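Local structure of calcium-binding EF hand family protein (Arabidopsis thaliana, 6YIG) at residues Q12-A20 with D63-R72. The protein probably acts as a calcium-binding adaptor in plant endocytosis, here represented by its N-terminal EH domain, as part of the lipid- and protein-binding TPLATE complex. Numbering follows the deposited sequence.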
ATOM      1  N   GLN A  12       0.747  10.211   7.582  1.00 22.24           N
ATOM      2  CA  GLN A  12       0.482  10.163   6.152  1.00 20.50           C
ATOM      3  C   GLN A  12      -0.116   8.831   5.734  1.00 15.68           C
ATOM      4  O   GLN A  12      -0.888   8.787   4.774  1.00 15.44           O
ATOM      5  CB  GLN A  12       1.771  10.429   5.379  1.00 21.12           C
ATOM      6  CG  GLN A  12       1.590  10.512   3.881  1.00 24.07           C
ATOM      7  CD  GLN A  12       0.588  11.573   3.455  1.00 28.22           C
ATOM      8  OE1 GLN A  12      -0.500  11.263   2.960  1.00 30.17           O
ATOM      9  NE2 GLN A  12       0.942  12.832   3.665  1.00 37.91           N
ATOM     10  N   PHE A  13       0.235   7.735   6.417  1.00 16.14           N
ATOM     11  CA  PHE A  13      -0.414   6.462   6.123  1.00 15.54           C
ATOM     12  C   PHE A  13      -1.909   6.575   6.376  1.00 15.57           C
ATOM     13  O   PHE A  13      -2.732   6.192   5.536  1.00 13.52           O
ATOM     14  CB  PHE A  13       0.188   5.325   6.961  1.00 15.59           C
ATOM     15  CG  PHE A  13       1.569   4.916   6.538  1.00 13.90           C
ATOM     16  CD1 PHE A  13       1.760   3.963   5.555  1.00 16.22           C
ATOM     17  CD2 PHE A  13       2.686   5.468   7.134  1.00 17.53           C
ATOM     18  CE1 PHE A  13       3.012   3.577   5.187  1.00 15.50           C
ATOM     19  CE2 PHE A  13       3.953   5.074   6.758  1.00 17.02           C
ATOM     20  CZ  PHE A  13       4.117   4.141   5.767  1.00 14.56           C
ATOM     21  N   GLU A  14      -2.279   7.112   7.539  1.00 15.21           N
ATOM     22  CA  GLU A  14      -3.696   7.272   7.838  1.00 18.65           C
ATOM     23  C   GLU A  14      -4.375   8.214   6.849  1.00 16.39           C
ATOM     24  O   GLU A  14      -5.519   7.977   6.435  1.00 16.18           O
ATOM     25  CB  GLU A  14      -3.870   7.779   9.269  1.00 20.73           C
ATOM     26  CG  GLU A  14      -5.341   7.987   9.629  1.00 23.84           C
ATOM     27  CD  GLU A  14      -5.558   8.327  11.086  1.00 41.29           C
ATOM     28  OE1 GLU A  14      -4.648   8.915  11.714  1.00 44.46           O
ATOM     29  OE2 GLU A  14      -6.655   8.013  11.598  1.00 49.76           O
ATOM     30  N   ALA A  15      -3.701   9.307   6.472  1.00 16.01           N
ATOM     31  CA  ALA A  15      -4.299  10.242   5.531  1.00 16.24           C
ATOM     32  C   ALA A  15      -4.571   9.563   4.198  1.00 16.57           C
ATOM     33  O   ALA A  15      -5.621   9.776   3.589  1.00 18.09           O
ATOM     34  CB  ALA A  15      -3.380  11.446   5.343  1.00 18.60           C
ATOM     35  N   TYR A  16      -3.638   8.730   3.737  1.00 15.29           N
ATOM     36  CA  TYR A  16      -3.853   8.004   2.493  1.00 13.72           C
ATOM     37  C   TYR A  16      -4.998   7.003   2.630  1.00 13.47           C
ATOM     38  O   TYR A  16      -5.781   6.822   1.705  1.00 14.60           O
ATOM     39  CB  TYR A  16      -2.574   7.282   2.071  1.00 11.47           C
ATOM     40  CG  TYR A  16      -1.524   8.107   1.373  1.00 12.28           C
ATOM     41  CD1 TYR A  16      -1.858   9.158   0.529  1.00 15.02           C
ATOM     42  CD2 TYR A  16      -0.188   7.807   1.517  1.00 13.77           C
ATOM     43  CE1 TYR A  16      -0.882   9.892  -0.151  1.00 17.90           C
ATOM     44  CE2 TYR A  16       0.802   8.541   0.865  1.00 13.40           C
ATOM     45  CZ  TYR A  16       0.448   9.583   0.023  1.00 15.87           C
ATOM     46  OH  TYR A  16       1.383  10.341  -0.657  1.00 19.53           O
ATOM     47  N   PHE A  17      -5.076   6.298   3.764  1.00 11.77           N
ATOM     48  CA  PHE A  17      -6.166   5.351   3.999  1.00 12.48           C
ATOM     49  C   PHE A  17      -7.516   6.054   3.919  1.00 15.85           C
ATOM     50  O   PHE A  17      -8.450   5.561   3.278  1.00 17.07           O
ATOM     51  CB  PHE A  17      -5.925   4.688   5.372  1.00 13.97           C
ATOM     52  CG  PHE A  17      -6.889   3.586   5.754  1.00 14.00           C
ATOM     53  CD1 PHE A  17      -7.050   2.464   4.974  1.00 13.09           C
ATOM     54  CD2 PHE A  17      -7.536   3.638   6.975  1.00 23.26           C
ATOM     55  CE1 PHE A  17      -7.896   1.453   5.341  1.00 16.30           C
ATOM     56  CE2 PHE A  17      -8.389   2.623   7.362  1.00 25.18           C
ATOM     57  CZ  PHE A  17      -8.579   1.520   6.522  1.00 23.14           C
ATOM     58  N   LYS A  18      -7.629   7.220   4.562  1.00 15.61           N
ATOM     59  CA  LYS A  18      -8.879   7.975   4.530  1.00 17.09           C
ATOM     60  C   LYS A  18      -9.195   8.463   3.121  1.00 20.54           C
ATOM     61  O   LYS A  18     -10.358   8.437   2.704  1.00 21.90           O
ATOM     62  CB  LYS A  18      -8.797   9.152   5.508  1.00 22.26           C
ATOM     63  CG  LYS A  18      -8.880   8.766   6.983  1.00 27.41           C
ATOM     64  CD  LYS A  18      -8.620   9.982   7.883  1.00 35.32           C
ATOM     65  N   ARG A  19      -8.177   8.862   2.342  1.00 20.49           N
ATOM     66  CA  ARG A  19      -8.444   9.289   0.973  1.00 18.29           C
ATOM     67  C   ARG A  19      -8.861   8.111   0.088  1.00 16.04           C
ATOM     68  O   ARG A  19      -9.704   8.257  -0.801  1.00 19.64           O
ATOM     69  CB  ARG A  19      -7.232   9.980   0.344  1.00 23.13           C
ATOM     70  CG  ARG A  19      -7.557  10.630  -1.041  1.00 31.55           C
ATOM     71  CD  ARG A  19      -8.472  11.869  -0.925  1.00 39.58           C
ATOM     72  NE  ARG A  19      -8.977  12.337  -2.221  1.00 48.45           N
ATOM     73  N   ALA A  20      -8.259   6.945   0.305  1.00 13.58           N
ATOM     74  CA  ALA A  20      -8.557   5.796  -0.536  1.00 13.89           C
ATOM     75  C   ALA A  20      -9.924   5.197  -0.236  1.00 13.51           C
ATOM     76  O   ALA A  20     -10.537   4.591  -1.119  1.00 15.24           O
ATOM     77  CB  ALA A  20      -7.474   4.732  -0.342  1.00 13.22           C
ATOM     78  N   ASP A  63      -7.717  -4.320   5.063  1.00 15.26           N
ATOM     79  CA  ASP A  63      -7.895  -3.530   6.268  1.00 16.64           C
ATOM     80  C   ASP A  63      -6.759  -2.510   6.383  1.00 14.14           C
ATOM     81  O   ASP A  63      -5.939  -2.336   5.472  1.00 14.07           O
ATOM     82  CB  ASP A  63      -8.020  -4.439   7.494  1.00 22.12           C
ATOM     83  CG  ASP A  63      -6.795  -5.255   7.754  1.00 24.63           C
ATOM     84  OD1 ASP A  63      -5.730  -4.954   7.214  1.00 22.86           O
ATOM     85  OD2 ASP A  63      -6.891  -6.229   8.542  1.00 31.32           O
ATOM     86  N   ARG A  64      -6.731  -1.790   7.497  1.00 17.02           N
ATOM     87  CA  ARG A  64      -5.741  -0.729   7.655  1.00 13.76           C
ATOM     88  C   ARG A  64      -4.327  -1.280   7.561  1.00 13.32           C
ATOM     89  O   ARG A  64      -3.472  -0.734   6.857  1.00 12.36           O
ATOM     90  CB  ARG A  64      -5.953  -0.028   8.995  1.00 15.42           C
ATOM     91  CG  ARG A  64      -5.029   1.135   9.232  1.00 16.83           C
ATOM     92  CD  ARG A  64      -5.265   1.750  10.612  1.00 19.52           C
ATOM     93  NE  ARG A  64      -6.628   2.254  10.749  1.00 25.07           N
ATOM     94  CZ  ARG A  64      -7.004   3.496  10.463  1.00 37.28           C
ATOM     95  NH1 ARG A  64      -6.121   4.379  10.007  1.00 40.26           N
ATOM     96  NH2 ARG A  64      -8.271   3.861  10.640  1.00 27.11           N
ATOM     97  N   GLN A  65      -4.049  -2.334   8.325  1.00 15.99           N
ATOM     98  CA  GLN A  65      -2.717  -2.925   8.300  1.00 14.42           C
ATOM     99  C   GLN A  65      -2.352  -3.335   6.883  1.00 13.78           C
ATOM    100  O   GLN A  65      -1.233  -3.085   6.416  1.00 15.36           O
ATOM    101  CB  GLN A  65      -2.672  -4.126   9.245  1.00 17.96           C
ATOM    102  CG  GLN A  65      -1.366  -4.858   9.237  1.00 23.67           C
ATOM    103  CD  GLN A  65      -1.481  -6.239   9.858  1.00 35.32           C
ATOM    104  OE1 GLN A  65      -1.925  -7.195   9.209  1.00 39.07           O
ATOM    105  NE2 GLN A  65      -1.087  -6.350  11.121  1.00 34.31           N
ATOM    106  N   ASN A  66      -3.282  -4.012   6.195  1.00 13.56           N
ATOM    107  CA  ASN A  66      -2.995  -4.500   4.845  1.00 13.55           C
ATOM    108  C   ASN A  66      -2.711  -3.333   3.898  1.00 12.90           C
ATOM    109  O   ASN A  66      -1.858  -3.419   2.995  1.00 12.34           O
ATOM    110  CB  ASN A  66      -4.185  -5.269   4.245  1.00 17.86           C
ATOM    111  CG  ASN A  66      -4.653  -6.480   5.032  1.00 26.61           C
ATOM    112  OD1 ASN A  66      -5.849  -6.809   4.961  1.00 29.92           O
ATOM    113  ND2 ASN A  66      -3.747  -7.191   5.696  1.00 20.52           N
ATOM    114  N   PHE A  67      -3.512  -2.274   4.011  1.00 12.21           N
ATOM    115  CA  PHE A  67      -3.345  -1.126   3.139  1.00 10.39           C
ATOM    116  C   PHE A  67      -2.054  -0.393   3.451  1.00 10.98           C
ATOM    117  O   PHE A  67      -1.337   0.023   2.532  1.00 10.95           O
ATOM    118  CB  PHE A  67      -4.535  -0.175   3.239  1.00 11.04           C
ATOM    119  CG  PHE A  67      -4.460   0.979   2.281  1.00 11.88           C
ATOM    120  CD1 PHE A  67      -4.595   0.776   0.926  1.00 12.63           C
ATOM    121  CD2 PHE A  67      -4.223   2.256   2.732  1.00 14.28           C
ATOM    122  CE1 PHE A  67      -4.504   1.856   0.036  1.00 14.09           C
ATOM    123  CE2 PHE A  67      -4.133   3.328   1.852  1.00 15.91           C
ATOM    124  CZ  PHE A  67      -4.292   3.123   0.514  1.00 14.29           C
ATOM    125  N   TYR A  68      -1.729  -0.233   4.733  1.00 11.46           N
ATOM    126  CA  TYR A  68      -0.449   0.386   5.052  1.00 12.10           C
ATOM    127  C   TYR A  68       0.692  -0.446   4.484  1.00 13.02           C
ATOM    128  O   TYR A  68       1.682   0.102   3.983  1.00 13.08           O
ATOM    129  CB  TYR A  68      -0.274   0.570   6.551  1.00 12.78           C
ATOM    130  CG  TYR A  68      -1.102   1.625   7.259  1.00 13.49           C
ATOM    131  CD1 TYR A  68      -2.198   2.240   6.672  1.00 13.86           C
ATOM    132  CD2 TYR A  68      -0.796   1.951   8.561  1.00 13.20           C
ATOM    133  CE1 TYR A  68      -2.959   3.148   7.376  1.00 13.92           C
ATOM    134  CE2 TYR A  68      -1.537   2.858   9.268  1.00 15.86           C
ATOM    135  CZ  TYR A  68      -2.617   3.469   8.657  1.00 14.85           C
ATOM    136  OH  TYR A  68      -3.339   4.388   9.410  1.00 18.14           O
ATOM    137  N   ASN A  69       0.578  -1.774   4.546  1.00 12.26           N
ATOM    138  CA  ASN A  69       1.606  -2.609   3.942  1.00 11.94           C
ATOM    139  C   ASN A  69       1.654  -2.433   2.428  1.00 13.11           C
ATOM    140  O   ASN A  69       2.740  -2.407   1.834  1.00 12.23           O
ATOM    141  CB  ASN A  69       1.401  -4.079   4.291  1.00 13.48           C
ATOM    142  CG  ASN A  69       1.822  -4.408   5.713  1.00 14.77           C
ATOM    143  OD1 ASN A  69       2.664  -3.738   6.301  1.00 17.92           O
ATOM    144  ND2 ASN A  69       1.242  -5.446   6.264  1.00 17.09           N
ATOM    145  N   SER A  70       0.498  -2.279   1.776  0.59 10.13           N
ATOM    146  CA  SER A  70       0.546  -2.021   0.333  0.59 11.20           C
ATOM    147  C   SER A  70       1.211  -0.683   0.043  0.59 12.34           C
ATOM    148  O   SER A  70       1.888  -0.539  -0.976  0.59 12.20           O
ATOM    149  CB  SER A  70      -0.849  -2.074  -0.293  0.59 11.47           C
ATOM    150  OG  SER A  70      -1.617  -0.894  -0.073  0.59 12.67           O
ATOM    151  N   LEU A  71       1.020   0.305   0.912  1.00 11.62           N
ATOM    152  CA  LEU A  71       1.697   1.596   0.757  1.00 11.83           C
ATOM    153  C   LEU A  71       3.208   1.441   0.901  1.00 11.43           C
ATOM    154  O   LEU A  71       3.986   2.055   0.151  1.00 12.11           O
ATOM    155  CB  LEU A  71       1.159   2.585   1.799  1.00 13.01           C
ATOM    156  CG  LEU A  71      -0.268   3.102   1.555  1.00 12.50           C
ATOM    157  CD1 LEU A  71      -0.733   3.870   2.812  1.00 14.68           C
ATOM    158  CD2 LEU A  71      -0.400   3.931   0.298  1.00 13.60           C
ATOM    159  N   ARG A  72       3.648   0.621   1.867  1.00 12.52           N
ATOM    160  CA  ARG A  72       5.073   0.382   2.051  1.00 11.39           C
ATOM    161  C   ARG A  72       5.673  -0.293   0.831  1.00 10.39           C
ATOM    162  O   ARG A  72       6.768   0.064   0.393  1.00 11.78           O
ATOM    163  CB  ARG A  72       5.322  -0.470   3.300  1.00 11.47           C
ATOM    164  CG  ARG A  72       4.966   0.218   4.586  1.00 14.30           C
ATOM    165  CD  ARG A  72       5.187  -0.667   5.819  1.00 13.82           C
ATOM    166  NE  ARG A  72       4.857   0.106   7.019  1.00 16.76           N
ATOM    167  CZ  ARG A  72       3.713   0.010   7.694  1.00 16.31           C
ATOM    168  NH1 ARG A  72       2.787  -0.872   7.367  1.00 14.50           N
ATOM    169  NH2 ARG A  72       3.500   0.808   8.720  1.00 19.47           N
TER
HETATM  170  O   HOH W   1      -8.555   6.829  10.469  1.00 44.89           O
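F13 sets its CB over the centre of the Y68 ring, 3.6 Å from the centroid, in an EH domain, a pair of EF-hands. Here helix 12-20, which leads into the calcium loop, crosses residues 64-72, the start of the exiting helix of the second hand, at 109°. The opposite face of Y68 carries R64 CG, and F17 CB meets the ring's edge in plane, so the phenol is flanked on three sides. Its OH lies 3.3 Å from E14 CA and accepts a hydrogen bond from R64 NH1 (2.8 Å), in the guanidinium plane. Bent at chi3 (-61°), R64 brings one guanidinium face onto F17 CE2, while R64 CA covers a face of the F17 ring. Replacing Y68 with an alanine would probably uncover F13 CB and leave R64 NH1 without its phenolic acceptor, the guanidinium less firmly fixed. Deeper in, F17 CD1 reaches F67 CD2 at 3.6 Å, and A20 CB packs on F67 CZ; F36 of helix 30-37 meets F67 edge-to-face. Toward R72, L71 CD1 touches both F13 CD1 and Y16 CB, and R72 forms an off-centre cation-pi contact with F13. On the solvent side, a water donates to E14 OE2 and accepts from R64 NH2 at 3.0 Å, bridging charges too distant for a salt bridge.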